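Local coordinates for endoglucanase E (Clostridium thermocellum, PDB 2WAO), which joins an endo-1,4-beta-glucanase to a family 2 carbohydrate esterase that binds cello-oligosaccharides and probably removes acetyl groups from plant polysaccharides, at residues S176-L180 with T181-G185; N224-T228 with S229-K233; K235-T238 with A239-L243. All coordinates share one frame; numbering follows the deposited sequence. Where two conformers were deposited one is given.

How the contacts relate
All three contacts are local turns of the chain within the GDSL-like hydrolase domain, built round a parallel sheet of five strands. They follow one another in order: contact 1 in the loop after strand 168-174, contact 2 from helix 223-226 into the next loop, contact 3 along helix 233-250. Centres of contacts 1 and 2 lie about 9 Å apart, and contact 3 is about 14 Å and 13 Å from them. The carboxylate of D225 accepts hydrogen bonds from the backbone N of L180 and T181, joining the first two; L180 and F226 then pack on F236 of the helix. The loop carrying G177 and Y184 of the glycan pocket is thus tied to 224-228 and packed on that helix.

Contact 1 (S176-L180 with T181-G185); sequences SGIGL and TMNYG. With BGC (beta-D-glucopyranose), chain B; BGC (beta-D-glucopyranose), chain C; BGC (beta-D-glucopyranose), chain D; FMT (formic acid), chain E.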
ATOM      1  N   SER A 176       6.550  -7.412  -0.121  1.00  3.65           N
ATOM      2  CA  SER A 176       6.161  -8.820   0.096  1.00  5.34           C
ATOM      3  C   SER A 176       7.279  -9.614   0.781  1.00  5.13           C
ATOM      4  O   SER A 176       8.452  -9.476   0.419  1.00  5.53           O
ATOM      5  CB  SER A 176       5.749  -9.481  -1.210  1.00  5.58           C
ATOM      6  OG  SER A 176       4.397  -9.185  -1.489  1.00  6.65           O
ATOM      7  N   GLY A 177       6.911 -10.364   1.818  1.00  4.94           N
ATOM      8  CA  GLY A 177       7.855 -11.207   2.576  1.00  5.54           C
ATOM      9  C   GLY A 177       8.687 -10.505   3.642  1.00  4.60           C
ATOM     10  O   GLY A 177       9.471 -11.160   4.310  1.00  4.98           O
ATOM     11  N   ILE A 178       8.547  -9.182   3.803  1.00  4.04           N
ATOM     12  CA  ILE A 178       9.407  -8.439   4.724  1.00  2.94           C
ATOM     13  C   ILE A 178       8.914  -8.588   6.180  1.00  3.86           C
ATOM     14  O   ILE A 178       7.699  -8.770   6.410  1.00  4.10           O
ATOM     15  CB  ILE A 178       9.437  -6.927   4.323  1.00  2.46           C
ATOM     16  CG1 ILE A 178      10.800  -6.316   4.705  1.00  2.35           C
ATOM     17  CG2 ILE A 178       8.208  -6.117   4.889  1.00  2.00           C
ATOM     18  CD1 ILE A 178      11.034  -4.922   4.075  1.00  2.00           C
ATOM     19  N   GLY A 179       9.829  -8.465   7.132  1.00  3.92           N
ATOM     20  CA  GLY A 179       9.454  -8.523   8.544  1.00  4.81           C
ATOM     21  C   GLY A 179      10.230  -7.496   9.340  1.00  4.99           C
ATOM     22  O   GLY A 179      10.986  -6.650   8.787  1.00  4.82           O
ATOM     23  N   LEU A 180      10.031  -7.572  10.651  1.00  4.51           N
ATOM     24  CA  LEU A 180      10.708  -6.726  11.572  1.00  4.98           C
ATOM     25  C   LEU A 180      12.076  -7.299  11.959  1.00  5.24           C
ATOM     26  O   LEU A 180      13.042  -6.517  12.188  1.00  4.57           O
ATOM     27  CB  LEU A 180       9.908  -6.569  12.870  1.00  3.85           C
ATOM     28  CG  LEU A 180       8.802  -5.558  12.632  1.00  8.09           C
ATOM     29  CD1 LEU A 180       7.636  -5.743  13.553  1.00 11.06           C
ATOM     30  CD2 LEU A 180       9.390  -4.126  12.744  1.00  5.93           C
ATOM     31  N   THR A 181      12.140  -8.625  12.119  1.00  5.07           N
ATOM     32  CA  THR A 181      13.451  -9.275  12.509  1.00  6.26           C
ATOM     33  C   THR A 181      14.007 -10.217  11.453  1.00  6.40           C
ATOM     34  O   THR A 181      15.198 -10.634  11.537  1.00  5.93           O
ATOM     35  CB  THR A 181      13.330 -10.106  13.841  1.00  5.78           C
ATOM     36  OG1 THR A 181      12.571 -11.286  13.587  1.00  8.82           O
ATOM     37  CG2 THR A 181      12.660  -9.279  14.927  1.00  8.43           C
ATOM     38  N   MET A 182      13.158 -10.599  10.501  1.00  6.67           N
ATOM     39  CA  MET A 182      13.494 -11.581   9.461  1.00  6.98           C
ATOM     40  C   MET A 182      12.520 -11.432   8.313  1.00  7.65           C
ATOM     41  O   MET A 182      11.413 -10.934   8.508  1.00  9.20           O
ATOM     42  CB  MET A 182      13.425 -13.018  10.030  1.00  7.13           C
ATOM     43  CG  MET A 182      12.025 -13.383  10.470  1.00  7.86           C
ATOM     44  SD  MET A 182      11.927 -14.999  11.228  1.00 11.41           S
ATOM     45  CE  MET A 182      12.064 -15.943   9.743  1.00 10.31           C
ATOM     46  N   ASN A 183      12.926 -11.874   7.127  1.00  5.73           N
ATOM     47  CA  ASN A 183      12.041 -11.983   5.992  1.00  6.71           C
ATOM     48  C   ASN A 183      11.496 -13.405   5.908  1.00  6.04           C
ATOM     49  O   ASN A 183      11.966 -14.282   6.615  1.00  5.37           O
ATOM     50  CB  ASN A 183      12.795 -11.560   4.734  1.00  7.08           C
ATOM     51  CG  ASN A 183      13.220 -10.106   4.835  1.00  9.86           C
ATOM     52  OD1 ASN A 183      12.443  -9.253   5.294  1.00 11.29           O
ATOM     53  ND2 ASN A 183      14.480  -9.847   4.564  1.00 16.67           N
ATOM     54  N   TYR A 184      10.500 -13.612   5.070  1.00  5.95           N
ATOM     55  CA  TYR A 184       9.892 -14.937   4.883  1.00  6.28           C
ATOM     56  C   TYR A 184      10.940 -16.060   4.738  1.00  6.61           C
ATOM     57  O   TYR A 184      11.835 -15.963   3.915  1.00  5.95           O
ATOM     58  CB  TYR A 184       8.958 -14.962   3.661  1.00  7.54           C
ATOM     59  CG  TYR A 184       8.359 -16.346   3.563  1.00  9.51           C
ATOM     60  CD1 TYR A 184       7.399 -16.771   4.484  1.00  6.91           C
ATOM     61  CD2 TYR A 184       8.844 -17.262   2.625  1.00  9.38           C
ATOM     62  CE1 TYR A 184       6.911 -18.079   4.443  1.00  7.36           C
ATOM     63  CE2 TYR A 184       8.348 -18.573   2.573  1.00 10.80           C
ATOM     64  CZ  TYR A 184       7.382 -18.949   3.479  1.00 11.04           C
ATOM     65  OH  TYR A 184       6.898 -20.228   3.419  1.00 13.08           O
ATOM     66  N   GLY A 185      10.785 -17.111   5.551  1.00  7.88           N
ATOM     67  CA  GLY A 185      11.678 -18.302   5.533  1.00  9.19           C
ATOM     68  C   GLY A 185      13.142 -18.043   5.947  1.00  9.75           C
ATOM     69  O   GLY A 185      14.013 -18.894   5.708  1.00  9.84           O
TER
HETATM   70  C2  BGC B   4       5.329 -17.901  -0.523  1.00 13.82           C
HETATM   71  C3  BGC B   4       6.636 -17.167  -0.786  1.00 13.03           C
HETATM   72  C4  BGC B   4       6.466 -15.678  -0.463  1.00 11.36           C
HETATM   73  C5  BGC B   4       5.958 -15.538   0.989  1.00 12.26           C
HETATM   74  C6  BGC B   4       5.819 -14.088   1.495  1.00 14.52           C
HETATM   75  C1  BGC B   4       4.861 -17.629   0.903  1.00 12.63           C
HETATM   76  O2  BGC B   4       5.509 -19.295  -0.789  1.00 14.16           O
HETATM   77  O3  BGC B   4       7.008 -17.328  -2.161  1.00 15.14           O
HETATM   78  O4  BGC B   4       7.735 -15.254  -0.526  1.00 13.99           O
HETATM   79  O5  BGC B   4       4.719 -16.235   1.106  1.00 11.79           O
HETATM   80  O6  BGC B   4       4.895 -13.402   0.669  1.00 16.86           O
HETATM   81  C2  BGC C   5       9.359 -13.515  -0.996  1.00 19.12           C
HETATM   82  C3  BGC C   5       9.619 -12.316  -1.915  1.00 21.72           C
HETATM   83  C4  BGC C   5       9.191 -12.618  -3.353  1.00 21.69           C
HETATM   84  C5  BGC C   5       7.728 -13.016  -3.344  1.00 20.73           C
HETATM   85  C6  BGC C   5       7.163 -13.217  -4.761  1.00 19.68           C
HETATM   86  C1  BGC C   5       7.939 -14.025  -1.216  1.00 17.70           C
HETATM   87  O2  BGC C   5       9.569 -13.185   0.371  1.00 14.83           O
HETATM   88  O3  BGC C   5      10.963 -11.890  -1.813  1.00 23.01           O
HETATM   89  O4  BGC C   5       9.312 -11.448  -4.137  1.00 27.21           O
HETATM   90  O5  BGC C   5       7.698 -14.220  -2.596  1.00 18.85           O
HETATM   91  O6  BGC C   5       7.486 -14.495  -5.241  1.00 22.92           O
HETATM   92  C2  BGC D   3       2.286 -18.340   4.634  1.00 14.08           C
HETATM   93  C3  BGC D   3       2.732 -17.682   3.329  1.00 12.48           C
HETATM   94  C4  BGC D   3       3.383 -18.699   2.406  1.00 11.21           C
HETATM   95  C5  BGC D   3       2.469 -19.913   2.200  1.00 15.81           C
HETATM   96  C6  BGC D   3       3.286 -20.990   1.481  1.00 18.93           C
HETATM   97  C1  BGC D   3       1.404 -19.566   4.328  1.00 17.10           C
HETATM   98  O2  BGC D   3       1.565 -17.417   5.445  1.00 13.87           O
HETATM   99  O3  BGC D   3       3.627 -16.633   3.618  1.00 12.39           O
HETATM  100  O4  BGC D   3       3.611 -18.253   1.167  1.00 12.46           O
HETATM  101  O5  BGC D   3       2.012 -20.481   3.434  1.00 15.33           O
HETATM  102  O6  BGC D   3       2.403 -22.055   1.383  1.00 24.88           O
HETATM  103  C   FMT E1340       3.903 -11.164   4.493  0.50 27.84           C
HETATM  104  O1  FMT E1340       4.585 -11.511   3.518  0.50 27.26           O
HETATM  105  O2  FMT E1340       2.717 -11.440   4.720  0.50 27.99           O
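N183 folds its amide back across the turn to I178 and G179, while Y184 beside it sends its ring out to the bound sugar. In N183, CG sits beside the residue's own backbone N, which lets OD1 accept the N-H of G179 in the plane of the amide; the bond is long and bent (3.3 Å, 139°). The same OD1 lies 3.4 Å from CG1 of I178, whose side chain runs alongside in the same direction. The ND2 of N183 points to further carbonyls, G189 O and P190 O, through weak bonds, so asparagine suits a place that needs an acceptor and a donor. A straighter backbone bond from Y184 N to G177 O (2.8 Å, 155°) closes the turn. At Y184, CG stands opposite the backbone N (chi1 -179°), and C5 of the chain B glucose lies 3.6 Å above one ring face, toward the rim. Glycine fits two tight places: CA of G179 is 3.1 Å from M182 O, and CA of G177, with positive phi, lies 3.4 Å from O2 of the chain C glucose. G177 N also donates to O1 of formic acid (3.1 Å), probably from the crystallisation liquor, which S131 OG binds too. This N-H thus meets an oxygen ligand beside S131, consistent with the oxyanion-hole glycine of SGNH hydrolases, while the aromatic face of Y184 makes a sugar-aromatic contact.

Contact 2 (N224-T228 with S229-K233); sequences NDFST and SFADK. With FMT (formic acid), chain H.
A231 and D225 close this loop by a backbone hydrogen bond, A231 N donating to D225 O (2.9 Å). Small A231 suits the spot, since its methyl turns toward the other segment and packs beside the CB of D225. A second set of polar links runs through one water, which donates to N224 O (3.0 Å) and to S229 O (2.7 Å) and accepts from T228 N (2.9 Å). This single molecule ties three backbone groups of the loop together. Among apolar contacts, F226 and F230 cross at about a right angle, CD1 of F226 coming 3.9 Å from CB of F230. The F226 ring continues inward, edge-to-face with F236, whereas F230 touches T267 and L271 of helix 266-285. A carbonyl-aromatic contact adds to this: F226 O sits in the plane of the F230 ring, 3.4 Å from CE1, at the slightly positive rim of the ring. Formic acid, probably from the crystallisation liquor, takes F230 N through O2 in an almost straight bond (2.8 Å, 179°), with its carbon 3.3 Å above the ring centre. The loop is therefore held by backbone and water bonds near its bend and by the buried F226 ring, against which the CB of the exposed F230 packs.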
ATOM      1  N   ASN A 224       5.791 -12.492   8.713  1.00  6.44           N
ATOM      2  CA  ASN A 224       7.006 -13.170   8.259  1.00  5.22           C
ATOM      3  C   ASN A 224       7.910 -13.500   9.438  1.00  5.31           C
ATOM      4  O   ASN A 224       8.777 -14.349   9.327  1.00  6.75           O
ATOM      5  CB  ASN A 224       7.687 -12.344   7.138  1.00  6.92           C
ATOM      6  CG  ASN A 224       6.831 -12.286   5.938  1.00  6.86           C
ATOM      7  OD1 ASN A 224       6.307 -11.201   5.558  1.00  6.75           O
ATOM      8  ND2 ASN A 224       6.518 -13.450   5.413  1.00  4.58           N
ATOM      9  N   ASP A 225       7.711 -12.812  10.559  1.00  4.99           N
ATOM     10  CA  ASP A 225       8.453 -13.116  11.802  1.00  5.13           C
ATOM     11  C   ASP A 225       7.963 -14.393  12.520  1.00  5.81           C
ATOM     12  O   ASP A 225       8.655 -14.889  13.398  1.00  5.82           O
ATOM     13  CB  ASP A 225       8.403 -11.928  12.753  1.00  5.23           C
ATOM     14  CG  ASP A 225       9.103 -10.685  12.144  1.00  5.93           C
ATOM     15  OD1 ASP A 225      10.350 -10.628  12.217  1.00  7.70           O
ATOM     16  OD2 ASP A 225       8.423  -9.789  11.574  1.00  7.94           O
ATOM     17  N   PHE A 226       6.765 -14.878  12.172  1.00  5.60           N
ATOM     18  CA  PHE A 226       6.177 -16.062  12.848  1.00  6.71           C
ATOM     19  C   PHE A 226       5.627 -17.122  11.921  1.00  8.58           C
ATOM     20  O   PHE A 226       5.037 -18.097  12.407  1.00 11.05           O
ATOM     21  CB  PHE A 226       5.083 -15.628  13.890  1.00  7.46           C
ATOM     22  CG  PHE A 226       5.625 -14.780  14.955  1.00  7.15           C
ATOM     23  CD1 PHE A 226       6.234 -15.370  16.096  1.00  8.01           C
ATOM     24  CD2 PHE A 226       5.627 -13.371  14.813  1.00  5.80           C
ATOM     25  CE1 PHE A 226       6.823 -14.615  17.074  1.00  9.41           C
ATOM     26  CE2 PHE A 226       6.237 -12.583  15.809  1.00 10.76           C
ATOM     27  CZ  PHE A 226       6.824 -13.202  16.942  1.00 10.48           C
ATOM     28  N   SER A 227       5.797 -16.995  10.597  1.00  8.40           N
ATOM     29  CA  SER A 227       5.204 -17.991   9.717  1.00  9.29           C
ATOM     30  C   SER A 227       6.096 -19.222   9.514  1.00 10.07           C
ATOM     31  O   SER A 227       5.620 -20.219   9.071  1.00 10.48           O
ATOM     32  CB  SER A 227       4.735 -17.413   8.373  1.00  8.46           C
ATOM     33  OG  SER A 227       5.854 -16.888   7.641  1.00 10.24           O
ATOM     34  N   THR A 228       7.395 -19.132   9.806  1.00 10.89           N
ATOM     35  CA  THR A 228       8.250 -20.304   9.650  1.00 12.25           C
ATOM     36  C   THR A 228       8.917 -20.591  10.994  1.00 13.91           C
ATOM     37  O   THR A 228       8.424 -21.454  11.739  1.00 17.15           O
ATOM     38  CB  THR A 228       9.247 -20.166   8.453  1.00 11.06           C
ATOM     39  OG1 THR A 228      10.007 -18.963   8.611  1.00 10.14           O
ATOM     40  CG2 THR A 228       8.484 -20.156   7.091  1.00 11.66           C
ATOM     41  N   SER A 229       9.921 -19.806  11.348  1.00 14.31           N
ATOM     42  CA  SER A 229      10.681 -19.968  12.586  1.00 15.60           C
ATOM     43  C   SER A 229      10.345 -18.752  13.444  1.00 14.48           C
ATOM     44  O   SER A 229      10.545 -17.620  12.968  1.00 14.97           O
ATOM     45  CB  SER A 229      12.153 -19.949  12.225  1.00 16.30           C
ATOM     46  OG  SER A 229      12.932 -20.229  13.360  1.00 23.07           O
ATOM     47  N   PHE A 230       9.803 -18.975  14.641  1.00 12.08           N
ATOM     48  CA  PHE A 230       9.264 -17.897  15.490  1.00 10.98           C
ATOM     49  C   PHE A 230      10.379 -16.947  15.930  1.00 11.86           C
ATOM     50  O   PHE A 230      11.358 -17.396  16.536  1.00 12.05           O
ATOM     51  CB  PHE A 230       8.579 -18.449  16.754  1.00 11.56           C
ATOM     52  CG  PHE A 230       7.388 -19.359  16.486  1.00 10.80           C
ATOM     53  CD1 PHE A 230       6.647 -19.262  15.297  1.00  9.47           C
ATOM     54  CD2 PHE A 230       7.002 -20.282  17.446  1.00 12.53           C
ATOM     55  CE1 PHE A 230       5.537 -20.113  15.069  1.00  9.70           C
ATOM     56  CE2 PHE A 230       5.907 -21.128  17.223  1.00 11.34           C
ATOM     57  CZ  PHE A 230       5.170 -21.027  16.042  1.00 11.24           C
ATOM     58  N   ALA A 231      10.232 -15.643  15.687  1.00  9.99           N
ATOM     59  CA  ALA A 231      11.263 -14.667  16.097  1.00  9.91           C
ATOM     60  C   ALA A 231      11.393 -14.625  17.622  1.00 10.70           C
ATOM     61  O   ALA A 231      10.405 -14.780  18.341  1.00  9.61           O
ATOM     62  CB  ALA A 231      10.896 -13.252  15.583  1.00  9.59           C
ATOM     63  N   ASP A 232      12.605 -14.333  18.087  1.00 11.58           N
ATOM     64  CA  ASP A 232      12.904 -14.087  19.503  1.00 12.90           C
ATOM     65  C   ASP A 232      12.024 -12.966  20.074  1.00 11.75           C
ATOM     66  O   ASP A 232      11.925 -11.896  19.457  1.00 11.29           O
ATOM     67  CB  ASP A 232      14.378 -13.686  19.624  1.00 14.25           C
ATOM     68  CG  ASP A 232      14.763 -13.275  21.051  1.00 19.08           C
ATOM     69  OD1 ASP A 232      14.803 -14.191  21.915  1.00 24.55           O
ATOM     70  OD2 ASP A 232      15.037 -12.063  21.316  1.00 19.84           O
ATOM     71  N   LYS A 233      11.399 -13.188  21.231  1.00  9.54           N
ATOM     72  CA  LYS A 233      10.539 -12.149  21.804  1.00 10.11           C
ATOM     73  C   LYS A 233      11.227 -10.784  21.989  1.00 11.12           C
ATOM     74  O   LYS A 233      10.724  -9.768  21.523  1.00  9.62           O
ATOM     75  CB  LYS A 233       9.917 -12.562  23.118  1.00  9.45           C
ATOM     76  CG  LYS A 233       8.942 -11.511  23.656  1.00 10.37           C
ATOM     77  CD  LYS A 233       8.320 -11.922  24.966  1.00 12.14           C
ATOM     78  CE  LYS A 233       7.329 -10.857  25.427  1.00 15.13           C
ATOM     79  NZ  LYS A 233       6.558 -11.350  26.608  1.00 17.45           N
TER
HETATM   80  C   FMT H1345       8.751 -22.251  15.159  1.00 33.14           C
HETATM   81  O1  FMT H1345       8.653 -23.470  15.328  1.00 33.60           O
HETATM   82  O2  FMT H1345       9.704 -21.600  15.590  1.00 32.34           O
HETATM   83  O   HOH W   1       8.882 -16.893  10.921  1.00  7.92           O

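Contact 3 (K235-T238 with A239-L243); sequences KFVT and AYKNL
T238, A239 and V237 lose the most surface where these successive helical turns meet. T238 gives its carbonyl to N242 N (2.9 Å), and its own hydroxyl, placed beside its backbone N by chi1 of -63°, reaches back to T234 O. A threonine can thus sit on the exposed side of a helix with its OG1 bonded to a carbonyl one turn earlier. A239, the smallest of the three, brings its methyl close against the preceding turn, CB lying 3.3 Å from K235 O, while its N-H bonds that same carbonyl (3.0 Å). The compact side chain also meets L180 in the neighbouring loop. V237 lies alongside K241, both pointing the same way: CG1 of the valine touches CE of the lysine at 3.7 Å, so the extended alkyl chain covers the branch while its NZ goes on to a salt bridge with D282. V237 also packs on V279 of helix 266-285. On the inner side, F236 and Y240 stand side by side; CZ of F236 approaches the edge of the Y240 ring in its plane, 3.8 Å from CD1, the ring planes meeting at 66°. Over 235-243 the i to i+4 bonds thus pair the backbone, the buried F236, V237 and Y240 face the interior while K235, T238 and N242 are exposed, and T234 O and D282 satisfy the polar ends of T238 and K241.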
ATOM      1  N   LYS A 235      13.890  -9.487  20.688  1.00 11.91           N
ATOM      2  CA  LYS A 235      14.295  -8.989  19.382  1.00 12.47           C
ATOM      3  C   LYS A 235      13.093  -8.374  18.639  1.00 10.76           C
ATOM      4  O   LYS A 235      13.151  -7.240  18.159  1.00  9.46           O
ATOM      5  CB  LYS A 235      14.893 -10.122  18.563  1.00 13.32           C
ATOM      6  CG  LYS A 235      15.436  -9.688  17.202  1.00 19.37           C
ATOM      7  CD  LYS A 235      16.141 -10.836  16.404  1.00 21.26           C
ATOM      8  CE  LYS A 235      17.104 -10.222  15.373  1.00 27.28           C
ATOM      9  NZ  LYS A 235      17.401 -11.091  14.169  1.00 29.39           N
ATOM     10  N   PHE A 236      12.013  -9.136  18.587  1.00  7.86           N
ATOM     11  CA  PHE A 236      10.772  -8.695  17.930  1.00  6.60           C
ATOM     12  C   PHE A 236      10.112  -7.454  18.596  1.00  7.00           C
ATOM     13  O   PHE A 236       9.743  -6.481  17.902  1.00  5.73           O
ATOM     14  CB  PHE A 236       9.775  -9.867  17.808  1.00  6.64           C
ATOM     15  CG  PHE A 236       8.495  -9.476  17.072  1.00  6.43           C
ATOM     16  CD1 PHE A 236       8.439  -9.521  15.677  1.00  7.10           C
ATOM     17  CD2 PHE A 236       7.395  -9.003  17.779  1.00  8.92           C
ATOM     18  CE1 PHE A 236       7.278  -9.148  14.988  1.00  8.33           C
ATOM     19  CE2 PHE A 236       6.231  -8.614  17.111  1.00  5.87           C
ATOM     20  CZ  PHE A 236       6.170  -8.682  15.728  1.00  6.13           C
ATOM     21  N   VAL A 237       9.947  -7.506  19.919  1.00  5.44           N
ATOM     22  CA  VAL A 237       9.344  -6.426  20.646  1.00  6.36           C
ATOM     23  C   VAL A 237      10.198  -5.164  20.503  1.00  6.46           C
ATOM     24  O   VAL A 237       9.679  -4.086  20.243  1.00  4.97           O
ATOM     25  CB  VAL A 237       9.102  -6.811  22.113  1.00  6.50           C
ATOM     26  CG1 VAL A 237       8.727  -5.540  22.955  1.00  8.69           C
ATOM     27  CG2 VAL A 237       7.936  -7.863  22.171  1.00  6.50           C
ATOM     28  N   THR A 238      11.512  -5.309  20.648  1.00  7.04           N
ATOM     29  CA  THR A 238      12.398  -4.126  20.474  1.00  7.95           C
ATOM     30  C   THR A 238      12.317  -3.534  19.046  1.00  6.41           C
ATOM     31  O   THR A 238      12.296  -2.330  18.886  1.00  6.78           O
ATOM     32  CB  THR A 238      13.852  -4.473  20.912  1.00  9.96           C
ATOM     33  OG1 THR A 238      13.844  -4.803  22.313  1.00 10.23           O
ATOM     34  CG2 THR A 238      14.795  -3.287  20.695  1.00 10.22           C
ATOM     35  N   ALA A 239      12.265  -4.402  18.039  1.00  6.40           N
ATOM     36  CA  ALA A 239      12.203  -4.024  16.628  1.00  5.28           C
ATOM     37  C   ALA A 239      10.887  -3.274  16.379  1.00  5.65           C
ATOM     38  O   ALA A 239      10.864  -2.265  15.679  1.00  4.35           O
ATOM     39  CB  ALA A 239      12.327  -5.278  15.702  1.00  5.10           C
ATOM     40  N   TYR A 240       9.787  -3.798  16.949  1.00  4.78           N
ATOM     41  CA  TYR A 240       8.485  -3.179  16.752  1.00  4.33           C
ATOM     42  C   TYR A 240       8.466  -1.796  17.413  1.00  4.82           C
ATOM     43  O   TYR A 240       8.062  -0.820  16.791  1.00  4.81           O
ATOM     44  CB  TYR A 240       7.350  -4.107  17.272  1.00  3.91           C
ATOM     45  CG  TYR A 240       6.014  -3.894  16.544  1.00  5.35           C
ATOM     46  CD1 TYR A 240       5.364  -4.952  15.913  1.00  6.23           C
ATOM     47  CD2 TYR A 240       5.396  -2.629  16.493  1.00  8.43           C
ATOM     48  CE1 TYR A 240       4.167  -4.790  15.239  1.00  5.96           C
ATOM     49  CE2 TYR A 240       4.181  -2.449  15.783  1.00  6.33           C
ATOM     50  CZ  TYR A 240       3.588  -3.521  15.164  1.00  3.58           C
ATOM     51  OH  TYR A 240       2.385  -3.334  14.495  1.00  5.41           O
ATOM     52  N   LYS A 241       8.946  -1.714  18.661  1.00  4.58           N
ATOM     53  CA  LYS A 241       9.096  -0.435  19.356  1.00  5.08           C
ATOM     54  C   LYS A 241       9.974   0.564  18.576  1.00  4.99           C
ATOM     55  O   LYS A 241       9.617   1.727  18.507  1.00  4.33           O
ATOM     56  CB  LYS A 241       9.625  -0.630  20.785  1.00  4.65           C
ATOM     57  CG  LYS A 241       8.597  -1.312  21.669  1.00  5.06           C
ATOM     58  CD  LYS A 241       9.143  -1.589  23.052  1.00  4.57           C
ATOM     59  CE  LYS A 241       8.030  -2.056  24.011  1.00  7.99           C
ATOM     60  NZ  LYS A 241       8.532  -2.321  25.418  1.00  8.23           N
ATOM     61  N   ASN A 242      11.066   0.099  17.992  1.00  4.11           N
ATOM     62  CA  ASN A 242      11.949   0.946  17.172  0.50  5.50           C
ATOM     63  C   ASN A 242      11.169   1.593  16.034  1.00  4.71           C
ATOM     64  O   ASN A 242      11.314   2.790  15.746  1.00  5.45           O
ATOM     65  CB  ASN A 242      13.054   0.087  16.548  0.50  5.61           C
ATOM     66  CG  ASN A 242      14.193  -0.204  17.497  0.50 10.18           C
ATOM     67  OD1 ASN A 242      14.384   0.471  18.513  0.50 12.73           O
ATOM     68  ND2 ASN A 242      14.984  -1.214  17.147  0.50 10.96           N
ATOM     69  N   LEU A 243      10.330   0.768  15.380  1.00  3.52           N
ATOM     70  CA  LEU A 243       9.531   1.218  14.244  1.00  4.59           C
ATOM     71  C   LEU A 243       8.518   2.289  14.692  1.00  3.84           C
ATOM     72  O   LEU A 243       8.454   3.355  14.090  1.00  3.04           O
ATOM     73  CB  LEU A 243       8.827   0.031  13.522  1.00  3.31           C
ATOM     74  CG  LEU A 243       7.861   0.489  12.412  1.00  4.03           C
ATOM     75  CD1 LEU A 243       8.620   1.332  11.327  1.00  5.74           C
ATOM     76  CD2 LEU A 243       7.112  -0.724  11.860  1.00  4.08           C
TER